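Local coordinates for extracellular haem-binding protein (Streptomyces reticuli, PDB 3FPW) that is an extracellular haem-binding and probably haem-degrading protein whose oligomeric assembly is essential for interaction with its cognate two-component sensor kinase, at residues A[88-94]-A[165-171]. Residues are numbered along the deposited sequence; the frame is centred on the assembly and turned at random.
Sequences VSVAVVD and VAGIGVA
V90 lies beside V170 on the apolar face shared by strands 89-94 and 163-171, their CG2 methyls 4.0 Å apart. With CG1 anti to the backbone N (chi1 176°), V170 turns this other branch to V88, whose CB it meets at 3.7 Å. Beta-branched residues suit such extended chains, and the row continues as V92 CG2 reaches I168 CG1 at 4.2 Å. Replacing V170 by an alanine would probably open a gap beside V88 and V90, where CG1 and CG2 had packed, and strip contacts from D179 and A183 of helix 176-187. On the reverse face A91 and V93 pair with G169 and G167, where any CB would point toward the side packed by helix 112-126; glycine keeps that surface low. Three antiparallel hydrogen-bonded pairs, S89-A171, A91-G169 and V93-G167, join the backbones, each by two bonds; G169 N to A91 O is nearly straight, 2.8 Å and 171° at the hydrogen. At the polar edge an aspartate suits the strand end because its two oxygens serve several partners: D94 OD1 accepts from a water (2.7 Å) that also donates to V165 O (2.8 Å) and bonds H64 ND1, while OD2 takes N96 N. V165 and A166 form a classic beta bulge against V158. This is the central strand pair of the HbpS-like domain's four-stranded antiparallel sheet, order 2-1-4-3: helices 67-83 and 176-187 cover the V90, V170 and I168 face, whereas helix 112-126 packs on A91, V93 and A171.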
ATOM      1  N   VAL A  88     -25.155 -10.273  -0.376  1.00 15.55           N
ATOM      2  CA  VAL A  88     -24.503  -9.050   0.101  1.00 14.46           C
ATOM      3  C   VAL A  88     -23.356  -9.392   1.016  1.00 13.71           C
ATOM      4  O   VAL A  88     -23.279 -10.509   1.536  1.00 14.18           O
ATOM      5  CB  VAL A  88     -25.471  -8.120   0.864  1.00 13.79           C
ATOM      6  CG1 VAL A  88     -26.658  -7.717  -0.048  1.00 14.08           C
ATOM      7  CG2 VAL A  88     -25.955  -8.746   2.214  1.00 14.26           C
ATOM      8  N   SER A  89     -22.447  -8.443   1.187  1.00 13.78           N
ATOM      9  CA  SER A  89     -21.508  -8.485   2.286  1.00 13.71           C
ATOM     10  C   SER A  89     -21.942  -7.446   3.301  1.00 13.04           C
ATOM     11  O   SER A  89     -22.546  -6.414   2.943  1.00 13.27           O
ATOM     12  CB  SER A  89     -20.065  -8.169   1.827  1.00 14.22           C
ATOM     13  OG  SER A  89     -19.556  -9.146   0.929  1.00 15.41           O
ATOM     14  N   VAL A  90     -21.602  -7.686   4.565  1.00 13.26           N
ATOM     15  CA  VAL A  90     -22.021  -6.803   5.647  1.00 13.90           C
ATOM     16  C   VAL A  90     -20.822  -6.556   6.551  1.00 13.63           C
ATOM     17  O   VAL A  90     -20.045  -7.470   6.843  1.00 14.66           O
ATOM     18  CB  VAL A  90     -23.197  -7.416   6.467  1.00 13.52           C
ATOM     19  CG1 VAL A  90     -23.645  -6.458   7.570  1.00 15.64           C
ATOM     20  CG2 VAL A  90     -24.376  -7.720   5.555  1.00 12.62           C
ATOM     21  N   ALA A  91     -20.657  -5.311   6.975  1.00 12.59           N
ATOM     22  CA  ALA A  91     -19.592  -4.999   7.929  1.00 12.55           C
ATOM     23  C   ALA A  91     -20.148  -4.195   9.069  1.00 12.85           C
ATOM     24  O   ALA A  91     -20.999  -3.314   8.849  1.00 12.53           O
ATOM     25  CB  ALA A  91     -18.478  -4.209   7.264  1.00 12.40           C
ATOM     26  N   VAL A  92     -19.613  -4.420  10.274  1.00 12.54           N
ATOM     27  CA  VAL A  92     -19.903  -3.500  11.377  1.00 13.00           C
ATOM     28  C   VAL A  92     -18.576  -2.885  11.810  1.00 12.98           C
ATOM     29  O   VAL A  92     -17.619  -3.608  12.097  1.00 13.70           O
ATOM     30  CB  VAL A  92     -20.580  -4.222  12.567  1.00 13.71           C
ATOM     31  CG1 VAL A  92     -20.840  -3.267  13.731  1.00 12.73           C
ATOM     32  CG2 VAL A  92     -21.883  -4.923  12.117  1.00 13.53           C
ATOM     33  N   VAL A  93     -18.514  -1.556  11.806  1.00 12.67           N
ATOM     34  CA  VAL A  93     -17.287  -0.824  12.106  1.00 12.61           C
ATOM     35  C   VAL A  93     -17.518   0.073  13.336  1.00 12.73           C
ATOM     36  O   VAL A  93     -18.510   0.794  13.441  1.00 13.21           O
ATOM     37  CB  VAL A  93     -16.828   0.023  10.872  1.00 12.38           C
ATOM     38  CG1 VAL A  93     -15.630   0.915  11.226  1.00 11.66           C
ATOM     39  CG2 VAL A  93     -16.493  -0.888   9.676  1.00 12.14           C
ATOM     40  N   ASP A  94     -16.611  -0.003  14.295  1.00 13.08           N
ATOM     41  CA  ASP A  94     -16.697   0.804  15.507  1.00 13.38           C
ATOM     42  C   ASP A  94     -16.437   2.286  15.200  1.00 13.58           C
ATOM     43  O   ASP A  94     -15.747   2.632  14.234  1.00 13.45           O
ATOM     44  CB  ASP A  94     -15.613   0.295  16.493  1.00 13.38           C
ATOM     45  CG  ASP A  94     -15.860   0.750  17.927  1.00 13.66           C
ATOM     46  OD1 ASP A  94     -16.432  -0.057  18.705  1.00 16.28           O
ATOM     47  OD2 ASP A  94     -15.525   1.913  18.259  1.00 15.42           O
ATOM     48  N   VAL A 165     -21.688   5.003  17.914  1.00 16.36           N
ATOM     49  CA  VAL A 165     -20.790   3.952  18.429  1.00 16.34           C
ATOM     50  C   VAL A 165     -20.389   2.922  17.375  1.00 15.73           C
ATOM     51  O   VAL A 165     -19.367   2.249  17.514  1.00 15.63           O
ATOM     52  CB  VAL A 165     -21.344   3.233  19.688  1.00 16.86           C
ATOM     53  CG1 VAL A 165     -21.436   4.197  20.885  1.00 17.26           C
ATOM     54  CG2 VAL A 165     -22.697   2.612  19.379  1.00 17.18           C
ATOM     55  N   ALA A 166     -21.186   2.797  16.321  1.00 14.72           N
ATOM     56  CA  ALA A 166     -20.865   1.847  15.270  1.00 14.00           C
ATOM     57  C   ALA A 166     -21.542   2.267  13.972  1.00 14.10           C
ATOM     58  O   ALA A 166     -22.490   3.057  13.975  1.00 14.73           O
ATOM     59  CB  ALA A 166     -21.320   0.443  15.666  1.00 14.81           C
ATOM     60  N   GLY A 167     -21.047   1.731  12.872  1.00 13.59           N
ATOM     61  CA  GLY A 167     -21.761   1.838  11.595  1.00 13.61           C
ATOM     62  C   GLY A 167     -21.976   0.441  11.069  1.00 13.12           C
ATOM     63  O   GLY A 167     -21.121  -0.427  11.243  1.00 12.56           O
ATOM     64  N   ILE A 168     -23.112   0.209  10.408  1.00 12.95           N
ATOM     65  CA  ILE A 168     -23.368  -1.045   9.718  1.00 13.63           C
ATOM     66  C   ILE A 168     -23.412  -0.732   8.227  1.00 13.59           C
ATOM     67  O   ILE A 168     -24.128   0.192   7.812  1.00 14.57           O
ATOM     68  CB  ILE A 168     -24.713  -1.638  10.137  1.00 13.72           C
ATOM     69  CG1 ILE A 168     -24.708  -1.903  11.640  1.00 15.58           C
ATOM     70  CG2 ILE A 168     -24.971  -2.917   9.344  1.00 15.16           C
ATOM     71  CD1 ILE A 168     -26.069  -2.317  12.209  1.00 17.83           C
ATOM     72  N   GLY A 169     -22.607  -1.450   7.447  1.00 12.64           N
ATOM     73  CA  GLY A 169     -22.519  -1.227   6.007  1.00 13.29           C
ATOM     74  C   GLY A 169     -22.855  -2.480   5.223  1.00 12.70           C
ATOM     75  O   GLY A 169     -22.510  -3.572   5.625  1.00 13.64           O
ATOM     76  N   VAL A 170     -23.578  -2.318   4.112  1.00 12.90           N
ATOM     77  CA  VAL A 170     -24.009  -3.446   3.286  1.00 12.31           C
ATOM     78  C   VAL A 170     -23.722  -3.104   1.864  1.00 11.69           C
ATOM     79  O   VAL A 170     -23.904  -1.948   1.447  1.00 12.65           O
ATOM     80  CB  VAL A 170     -25.521  -3.710   3.434  1.00 12.73           C
ATOM     81  CG1 VAL A 170     -25.999  -4.847   2.491  1.00 12.83           C
ATOM     82  CG2 VAL A 170     -25.810  -4.079   4.873  1.00 13.63           C
ATOM     83  N   ALA A 171     -23.249  -4.083   1.121  1.00 12.01           N
ATOM     84  CA  ALA A 171     -23.015  -3.853  -0.305  1.00 12.77           C
ATOM     85  C   ALA A 171     -23.293  -5.120  -1.085  1.00 13.20           C
ATOM     86  O   ALA A 171     -23.232  -6.210  -0.519  1.00 14.01           O
ATOM     87  CB  ALA A 171     -21.546  -3.392  -0.511  1.00 12.70           C
TER
HETATM   88  O   HOH W   1     -19.127  -0.262  18.639  1.00 16.19           O